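Enoyl-acyl carrier protein reductase (Uncultured bacterium, PDB 6KIA) probably catalyses the NADH-dependent reduction of the enoyl group carried by acyl carrier protein, a step of bacterial fatty acid synthesis. Local coordinates at residues 147-150 and 151-155; 168-171 and 172-176; 427-430 and 431-435. One frame throughout, in Å; residues are numbered along the deposited sequence.

Interaction 1. Residues 147-150 and 151-155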
ATOM      1  N   GLY A 147      -1.380 -22.982  16.889  1.00 31.54           N
ATOM      2  CA  GLY A 147      -0.460 -23.953  17.458  1.00 33.63           C
ATOM      3  C   GLY A 147       0.974 -23.475  17.516  1.00 37.74           C
ATOM      4  O   GLY A 147       1.809 -24.063  18.203  1.00 48.12           O
ATOM      5  N   MET A 148       1.260 -22.394  16.801  1.00 31.15           N
ATOM      6  CA  MET A 148       2.611 -21.848  16.717  1.00 29.49           C
ATOM      7  C   MET A 148       2.894 -20.673  17.660  1.00 34.37           C
ATOM      8  O   MET A 148       4.043 -20.261  17.799  1.00 43.40           O
ATOM      9  CB  MET A 148       2.893 -21.375  15.283  1.00 27.79           C
ATOM     10  CG  MET A 148       2.565 -22.370  14.202  1.00 28.30           C
ATOM     11  SD  MET A 148       3.005 -21.593  12.625  1.00 44.83           S
ATOM     12  CE  MET A 148       2.108 -22.617  11.472  1.00101.41           C
ATOM     13  N   ILE A 149       1.858 -20.106  18.270  1.00 23.38           N
ATOM     14  CA  ILE A 149       2.028 -18.950  19.138  1.00 23.37           C
ATOM     15  C   ILE A 149       1.738 -19.363  20.592  1.00 29.62           C
ATOM     16  O   ILE A 149       0.590 -19.624  20.957  1.00 26.71           O
ATOM     17  CB  ILE A 149       1.120 -17.767  18.707  1.00 27.11           C
ATOM     18  CG1 ILE A 149       1.247 -17.510  17.198  1.00 27.11           C
ATOM     19  CG2 ILE A 149       1.443 -16.499  19.503  1.00 23.22           C
ATOM     20  CD1 ILE A 149       0.306 -16.442  16.701  1.00 27.60           C
ATOM     21  N   PRO A 150       2.787 -19.449  21.429  1.00 23.43           N
ATOM     22  CA  PRO A 150       2.531 -19.983  22.780  1.00 21.73           C
ATOM     23  C   PRO A 150       1.789 -18.981  23.662  1.00 25.79           C
ATOM     24  O   PRO A 150       1.815 -17.769  23.388  1.00 20.72           O
ATOM     25  CB  PRO A 150       3.939 -20.262  23.327  1.00 23.40           C
ATOM     26  CG  PRO A 150       4.858 -19.320  22.539  1.00 25.95           C
ATOM     27  CD  PRO A 150       4.213 -19.135  21.190  1.00 23.57           C
ATOM     28  N   ASP A 151       1.117 -19.488  24.704  1.00 23.66           N
ATOM     29  CA  ASP A 151       0.592 -18.624  25.746  1.00 21.32           C
ATOM     30  C   ASP A 151       1.687 -17.693  26.225  1.00 25.69           C
ATOM     31  O   ASP A 151       2.829 -18.123  26.450  1.00 28.14           O
ATOM     32  CB  ASP A 151       0.088 -19.423  26.969  1.00 21.15           C
ATOM     33  CG  ASP A 151      -1.132 -20.263  26.675  1.00 26.52           C
ATOM     34  OD1 ASP A 151      -1.744 -20.069  25.616  1.00 25.46           O
ATOM     35  OD2 ASP A 151      -1.502 -21.116  27.529  1.00 30.71           O
ATOM     36  N   GLY A 152       1.334 -16.440  26.451  1.00 23.82           N
ATOM     37  CA  GLY A 152       2.298 -15.494  26.977  1.00 22.04           C
ATOM     38  C   GLY A 152       2.995 -14.695  25.888  1.00 25.39           C
ATOM     39  O   GLY A 152       3.637 -13.698  26.177  1.00 24.22           O
ATOM     40  N   ALA A 153       2.900 -15.142  24.648  1.00 21.07           N
ATOM     41  CA  ALA A 153       3.557 -14.399  23.566  1.00 22.47           C
ATOM     42  C   ALA A 153       2.807 -13.140  23.158  1.00 24.26           C
ATOM     43  O   ALA A 153       1.597 -12.993  23.381  1.00 21.77           O
ATOM     44  CB  ALA A 153       3.755 -15.280  22.387  1.00 24.62           C
ATOM     45  N   ASN A 154       3.564 -12.224  22.566  1.00 18.07           N
ATOM     46  CA  ASN A 154       2.993 -11.084  21.853  1.00 18.05           C
ATOM     47  C   ASN A 154       2.859 -11.463  20.401  1.00 18.53           C
ATOM     48  O   ASN A 154       3.679 -12.213  19.889  1.00 22.68           O
ATOM     49  CB  ASN A 154       3.880  -9.847  22.006  1.00 20.81           C
ATOM     50  CG  ASN A 154       4.020  -9.396  23.450  1.00 23.13           C
ATOM     51  OD1 ASN A 154       3.110  -9.568  24.251  1.00 27.61           O
ATOM     52  ND2 ASN A 154       5.164  -8.789  23.775  1.00 22.75           N
ATOM     53  N   ALA A 155       1.811 -10.974  19.741  1.00 20.55           N
ATOM     54  CA  ALA A 155       1.622 -11.236  18.332  1.00 19.00           C
ATOM     55  C   ALA A 155       1.392  -9.905  17.578  1.00 17.74           C
ATOM     56  O   ALA A 155       0.654  -9.016  18.025  1.00 22.99           O
ATOM     57  CB  ALA A 155       0.454 -12.203  18.103  1.00 22.74           C
TER
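A type II beta turn runs from P150 to A153, closed by a hydrogen bond from A153 N to P150 O of 3.1 Å, with 158° at the hydrogen. The N-H reaches the carbonyl from above its plane, 37° out of it and not on a lone pair. D151 and G152 fill the two middle positions. G152 has a positive phi, where a CB would be jammed against the carbonyl oxygen of D151, so the third position of this turn suits glycine. On the inner side of the bend the methyl of A153 points back at the first half of the loop. Its CB lies 3.3 Å from P150 O, 4.1 Å from CD of the P150 ring, with CG of the ring only slightly farther, and 3.9 Å from CG2 of I149. I149 brings CG2 there because that branch is anti to its backbone N, while CG1 takes the place beside the N (chi1 -49°) and carries CD1 toward A155. There CD1 lies 4.5 Å from A155 CB, a looser touch at the start of strand 155-159. L227 of helix 221-229 packs against both I149 and A155. The D151 side chain leaves the turn on its outer side, and its OD1 makes a salt bridge with R226. The loop thus carries the chain from helix 120-146 into a parallel strand of the Rossmann-like sheet. Chemically the contact divides in two: I149, P150 and A153 pack together on one side, while the D151 carboxylate and I149 O bond R226 and G152 N bonds S230 OG, so that the reversal is held from within by one backbone bond and from outside by helix 221-229 and the loop after it.

Interaction 2. Residues 168-171 and 172-176; sequences VKVF and LAIAN
F171 and A175 meet one turn apart in the opening of helix 169-180, an alpha helix in a protein of the NAD(P)-binding Rossmann clan. The methyl of A175 lies over one face of the F171 ring, 4.0 Å above its plane and offset toward the rim, so CE2 is the ring atom it approaches most closely. F171 CG stands anti to the backbone N (chi1 176°), which carries the ring forward along the helix, far enough for CE2 to meet the A175 methyl. L172 crosses the phenylalanine at about a right angle. Its CD2 reaches F171 CD2 at 3.7 Å, an oblique approach to the ring. V170 and I174 form the second apolar pair, lying side by side and pointing the same way. V170 CG2 touches I174 CD1 at 3.7 Å, both being terminal methyls.

The backbone sets this spacing. I174 N donates to V170 O at 3.1 Å, almost straight at 171° and in the carbonyl plane. A175 N reaches F171 O at 2.8 Å, with the donor tilted 23° from the carbonyl plane. At the start of the helix, L172 N makes a weak i to i+3 bond to K169 O, and V168 O likewise accepts from F171 N, three residues on.

Farther out, the apolar faces meet other parts of the chain. F171 touches I165 and I201, the latter on helix 196-219, and I174 touches L197 on the same helix as well as W113 and L187. V168, just ahead of the helix, packs on T102 and L105 of helix 101-105. Within the V170-I174 pair, I174 CG1 also lies 3.3 Å from V170 O.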
ATOM      1  N   VAL A 168      -8.284  -8.841 -17.347  1.00 45.98           N
ATOM      2  CA  VAL A 168      -8.957  -8.765 -18.632  1.00 40.68           C
ATOM      3  C   VAL A 168      -8.268  -7.739 -19.537  1.00 39.52           C
ATOM      4  O   VAL A 168      -7.813  -6.681 -19.087  1.00 36.87           O
ATOM      5  CB  VAL A 168     -10.464  -8.430 -18.480  1.00 48.00           C
ATOM      6  CG1 VAL A 168     -11.140  -9.433 -17.573  1.00 49.72           C
ATOM      7  CG2 VAL A 168     -10.670  -7.017 -17.960  1.00 45.29           C
ATOM      8  N   LYS A 169      -8.208  -8.049 -20.823  1.00 43.07           N
ATOM      9  CA  LYS A 169      -7.376  -7.272 -21.721  1.00 44.76           C
ATOM     10  C   LYS A 169      -7.889  -5.842 -21.879  1.00 41.14           C
ATOM     11  O   LYS A 169      -7.102  -4.897 -21.904  1.00 42.10           O
ATOM     12  CB  LYS A 169      -7.312  -7.957 -23.085  1.00 55.69           C
ATOM     13  CG  LYS A 169      -5.920  -8.016 -23.664  1.00 62.91           C
ATOM     14  CD  LYS A 169      -5.909  -8.725 -25.008  1.00 68.61           C
ATOM     15  CE  LYS A 169      -6.603  -7.894 -26.073  1.00 69.10           C
ATOM     16  NZ  LYS A 169      -6.225  -6.456 -25.974  1.00 72.75           N
ATOM     17  N   VAL A 170      -9.207  -5.690 -21.936  1.00 39.33           N
ATOM     18  CA  VAL A 170      -9.834  -4.390 -22.142  1.00 40.03           C
ATOM     19  C   VAL A 170      -9.486  -3.385 -21.026  1.00 36.16           C
ATOM     20  O   VAL A 170      -9.323  -2.165 -21.273  1.00 35.57           O
ATOM     21  CB  VAL A 170     -11.370  -4.556 -22.263  1.00 43.56           C
ATOM     22  CG1 VAL A 170     -11.920  -5.341 -21.082  1.00 48.53           C
ATOM     23  CG2 VAL A 170     -12.070  -3.204 -22.404  1.00 42.58           C
ATOM     24  N   PHE A 171      -9.336  -3.887 -19.798  1.00 32.41           N
ATOM     25  CA  PHE A 171      -9.118  -2.958 -18.710  1.00 38.35           C
ATOM     26  C   PHE A 171      -7.767  -2.277 -18.711  1.00 37.68           C
ATOM     27  O   PHE A 171      -7.685  -1.132 -18.326  1.00 33.71           O
ATOM     28  CB  PHE A 171      -9.291  -3.617 -17.342  1.00 41.27           C
ATOM     29  CG  PHE A 171      -8.964  -2.680 -16.214  1.00 49.50           C
ATOM     30  CD1 PHE A 171      -9.839  -1.665 -15.865  1.00 55.57           C
ATOM     31  CD2 PHE A 171      -7.754  -2.770 -15.551  1.00 52.39           C
ATOM     32  CE1 PHE A 171      -9.519  -0.773 -14.851  1.00 53.05           C
ATOM     33  CE2 PHE A 171      -7.436  -1.882 -14.535  1.00 52.72           C
ATOM     34  CZ  PHE A 171      -8.324  -0.890 -14.183  1.00 52.06           C
ATOM     35  N   LEU A 172      -6.713  -2.929 -19.166  1.00 45.20           N
ATOM     36  CA  LEU A 172      -5.425  -2.241 -19.128  1.00 54.19           C
ATOM     37  C   LEU A 172      -5.321  -1.194 -20.241  1.00 46.23           C
ATOM     38  O   LEU A 172      -4.583  -0.216 -20.116  1.00 45.85           O
ATOM     39  CB  LEU A 172      -4.261  -3.244 -19.137  1.00 65.59           C
ATOM     40  CG  LEU A 172      -4.450  -4.243 -17.980  1.00 69.40           C
ATOM     41  CD1 LEU A 172      -3.502  -5.436 -18.066  1.00 68.79           C
ATOM     42  CD2 LEU A 172      -4.338  -3.526 -16.639  1.00 69.92           C
ATOM     43  N   ALA A 173      -6.032  -1.410 -21.339  1.00 41.42           N
ATOM     44  CA  ALA A 173      -6.181  -0.357 -22.339  1.00 35.70           C
ATOM     45  C   ALA A 173      -6.880   0.867 -21.718  1.00 37.11           C
ATOM     46  O   ALA A 173      -6.387   2.024 -21.805  1.00 40.10           O
ATOM     47  CB  ALA A 173      -6.947  -0.869 -23.544  1.00 35.02           C
ATOM     48  N   ILE A 174      -8.022   0.607 -21.080  1.00 37.44           N
ATOM     49  CA  ILE A 174      -8.749   1.678 -20.397  1.00 28.34           C
ATOM     50  C   ILE A 174      -7.860   2.374 -19.361  1.00 30.96           C
ATOM     51  O   ILE A 174      -7.837   3.600 -19.245  1.00 29.14           O
ATOM     52  CB  ILE A 174     -10.010   1.114 -19.712  1.00 31.95           C
ATOM     53  CG1 ILE A 174     -10.985   0.598 -20.777  1.00 34.91           C
ATOM     54  CG2 ILE A 174     -10.681   2.179 -18.842  1.00 35.27           C
ATOM     55  CD1 ILE A 174     -12.098  -0.260 -20.207  1.00 35.02           C
ATOM     56  N   ALA A 175      -7.115   1.558 -18.628  1.00 27.77           N
ATOM     57  CA  ALA A 175      -6.185   1.997 -17.587  1.00 33.73           C
ATOM     58  C   ALA A 175      -5.071   2.879 -18.135  1.00 35.01           C
ATOM     59  O   ALA A 175      -4.674   3.838 -17.487  1.00 36.16           O
ATOM     60  CB  ALA A 175      -5.593   0.796 -16.878  1.00 35.27           C
ATOM     61  N   ASN A 176      -4.527   2.537 -19.298  1.00 33.37           N
ATOM     62  CA  ASN A 176      -3.453   3.344 -19.866  1.00 38.11           C
ATOM     63  C   ASN A 176      -3.989   4.701 -20.281  1.00 39.04           C
ATOM     64  O   ASN A 176      -3.278   5.720 -20.212  1.00 39.79           O
ATOM     65  CB  ASN A 176      -2.820   2.653 -21.077  1.00 49.69           C
ATOM     66  CG  ASN A 176      -2.011   1.441 -20.701  1.00 62.15           C
ATOM     67  OD1 ASN A 176      -1.514   1.334 -19.579  1.00 67.39           O
ATOM     68  ND2 ASN A 176      -1.874   0.511 -21.640  1.00 66.43           N
TER

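Interaction 3. Residues 427-430 and 431-435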
ATOM      1  N   ASP A 427       7.751  14.563   7.338  1.00 15.52           N
ATOM      2  CA  ASP A 427       8.398  15.141   8.508  1.00 19.85           C
ATOM      3  C   ASP A 427       8.899  14.059   9.471  1.00 16.84           C
ATOM      4  O   ASP A 427      10.107  13.980   9.770  1.00 18.51           O
ATOM      5  CB  ASP A 427       7.466  16.141   9.232  1.00 24.71           C
ATOM      6  CG  ASP A 427       6.175  15.523   9.752  1.00 24.27           C
ATOM      7  OD1 ASP A 427       5.593  14.602   9.124  1.00 21.84           O
ATOM      8  OD2 ASP A 427       5.739  15.961  10.837  1.00 23.91           O
ATOM      9  N   VAL A 428       8.009  13.174   9.882  1.00 17.66           N
ATOM     10  CA  VAL A 428       8.398  12.175  10.886  1.00 16.22           C
ATOM     11  C   VAL A 428       9.305  11.102  10.263  1.00 19.75           C
ATOM     12  O   VAL A 428      10.192  10.559  10.917  1.00 19.75           O
ATOM     13  CB  VAL A 428       7.162  11.563  11.543  1.00 17.42           C
ATOM     14  CG1 VAL A 428       6.385  10.657  10.562  1.00 17.51           C
ATOM     15  CG2 VAL A 428       7.567  10.797  12.824  1.00 19.36           C
ATOM     16  N   ILE A 429       9.143  10.839   8.971  1.00 16.93           N
ATOM     17  CA  ILE A 429      10.022   9.884   8.319  1.00 15.22           C
ATOM     18  C   ILE A 429      11.448  10.459   8.188  1.00 16.93           C
ATOM     19  O   ILE A 429      12.438   9.756   8.400  1.00 17.17           O
ATOM     20  CB  ILE A 429       9.451   9.495   6.941  1.00 18.96           C
ATOM     21  CG1 ILE A 429       8.258   8.564   7.129  1.00 24.44           C
ATOM     22  CG2 ILE A 429      10.512   8.870   6.033  1.00 20.41           C
ATOM     23  CD1 ILE A 429       7.353   8.551   5.930  1.00 20.86           C
ATOM     24  N   ALA A 430      11.559  11.753   7.896  1.00 16.73           N
ATOM     25  CA  ALA A 430      12.870  12.387   7.827  1.00 17.25           C
ATOM     26  C   ALA A 430      13.524  12.406   9.212  1.00 15.80           C
ATOM     27  O   ALA A 430      14.724  12.123   9.339  1.00 20.46           O
ATOM     28  CB  ALA A 430      12.736  13.807   7.247  1.00 17.70           C
ATOM     29  N   LYS A 431      12.745  12.716  10.244  1.00 18.43           N
ATOM     30  CA  LYS A 431      13.265  12.666  11.626  1.00 21.50           C
ATOM     31  C   LYS A 431      13.829  11.277  11.962  1.00 20.69           C
ATOM     32  O   LYS A 431      14.965  11.155  12.457  1.00 19.70           O
ATOM     33  CB  LYS A 431      12.177  13.009  12.645  1.00 21.64           C
ATOM     34  CG  LYS A 431      11.726  14.455  12.665  1.00 24.69           C
ATOM     35  CD  LYS A 431      10.714  14.691  13.770  1.00 31.45           C
ATOM     36  CE  LYS A 431      10.386  16.165  13.914  1.00 45.49           C
ATOM     37  NZ  LYS A 431       9.268  16.359  14.872  1.00 49.45           N
ATOM     38  N   GLN A 432      13.035  10.246  11.684  1.00 18.06           N
ATOM     39  CA  GLN A 432      13.453   8.860  11.900  1.00 19.74           C
ATOM     40  C   GLN A 432      14.745   8.532  11.103  1.00 22.39           C
ATOM     41  O   GLN A 432      15.686   7.936  11.636  1.00 19.35           O
ATOM     42  CB  GLN A 432      12.316   7.880  11.514  1.00 19.38           C
ATOM     43  CG  GLN A 432      12.792   6.476  11.565  1.00 16.49           C
ATOM     44  CD  GLN A 432      12.918   5.967  13.004  1.00 25.93           C
ATOM     45  OE1 GLN A 432      12.020   6.151  13.823  1.00 31.44           O
ATOM     46  NE2 GLN A 432      14.092   5.483  13.343  1.00 34.78           N
ATOM     47  N   LEU A 433      14.815   8.939   9.838  1.00 19.03           N
ATOM     48  CA  LEU A 433      15.970   8.566   9.025  1.00 19.11           C
ATOM     49  C   LEU A 433      17.245   9.306   9.474  1.00 15.71           C
ATOM     50  O   LEU A 433      18.330   8.723   9.517  1.00 17.80           O
ATOM     51  CB  LEU A 433      15.699   8.893   7.553  1.00 19.33           C
ATOM     52  CG  LEU A 433      14.712   7.966   6.829  1.00 18.34           C
ATOM     53  CD1 LEU A 433      14.221   8.597   5.533  1.00 17.25           C
ATOM     54  CD2 LEU A 433      15.426   6.636   6.579  1.00 17.49           C
ATOM     55  N   ASN A 434      17.107  10.563   9.865  1.00 17.86           N
ATOM     56  CA  ASN A 434      18.277  11.299  10.320  1.00 21.16           C
ATOM     57  C   ASN A 434      18.750  10.733  11.647  1.00 20.26           C
ATOM     58  O   ASN A 434      19.949  10.618  11.870  1.00 21.31           O
ATOM     59  CB  ASN A 434      17.988  12.791  10.389  1.00 21.97           C
ATOM     60  CG  ASN A 434      18.056  13.449   9.011  1.00 16.77           C
ATOM     61  OD1 ASN A 434      18.780  12.984   8.112  1.00 21.86           O
ATOM     62  ND2 ASN A 434      17.269  14.493   8.822  1.00 18.81           N
ATOM     63  N   LEU A 435      17.801  10.303  12.483  1.00 19.99           N
ATOM     64  CA  LEU A 435      18.161   9.767  13.793  1.00 20.95           C
ATOM     65  C   LEU A 435      18.876   8.418  13.681  1.00 23.23           C
ATOM     66  O   LEU A 435      19.907   8.210  14.326  1.00 24.59           O
ATOM     67  CB  LEU A 435      16.903   9.639  14.655  1.00 21.00           C
ATOM     68  CG  LEU A 435      17.043   9.120  16.084  1.00 26.28           C
ATOM     69  CD1 LEU A 435      17.702  10.194  16.932  1.00 27.97           C
ATOM     70  CD2 LEU A 435      15.648   8.802  16.583  1.00 29.71           C
TER
HETATM   71  O   HOH W   1       7.544  15.266  12.636  1.00 31.52           O
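K431 and D427, one turn apart in helix 426-436, are joined by the backbone and by a water. Four successive i to i+4 bonds cross the segments: K431 N to D427 O at 3.0 Å, Q432 N to V428 O, L433 N to I429 O and N434 N to A430 O at 2.9 Å. All are fairly straight, between 153° and 168° at the hydrogen, with donors tilted by less than 30° from the carbonyl planes. Each of these four carbonyls and N-H groups therefore has its partner inside the helix.

The lysine runs extended beyond CG, passing its CG within 3.4 Å of D427 O before its amine reaches the water. That water accepts from K431 NZ at 3.0 Å and donates to D427 OD2 at 2.6 Å, bridging charged atoms 5.4 Å apart. D427 OD2 is also in a salt bridge with R8 NH1, and NZ makes a weak hydrogen bond to R8 O. The N434 amide lies by A430 O, and its ND2 donates to the carbonyls of L313 of helix 309-315 and E316 just after it.

On the apolar side, I429 and L433 lie side by side, I429 CG2 touching L433 CD1 at 3.8 Å. The buried carboxylate of D427 thus shares OD2 between an arginine and a water held by a lysine, an environment that would probably favour its ionised form and that ties this C-terminal helix to the N-terminal segment at R8.

Overall arrangement
The three contacts are local and occur in series along one chain, none touching another. Interaction 1 shapes the loop entering strand 155-159; interaction 2 opens helix 169-180, which follows that strand; interaction 3 belongs to helix 426-436, just after strand 421-423 of the same sheet. Interactions 1 and 2 lie on opposite sides of the chain's centre, their centres about 45 Å apart; interactions 2 and 3 are likewise on opposite sides, about 39 Å between centres, and the centres of interactions 1 and 3 are about 33 Å apart. The side chain of I429 is about 10 Å from the bound NADH and that of F171 about 13 Å.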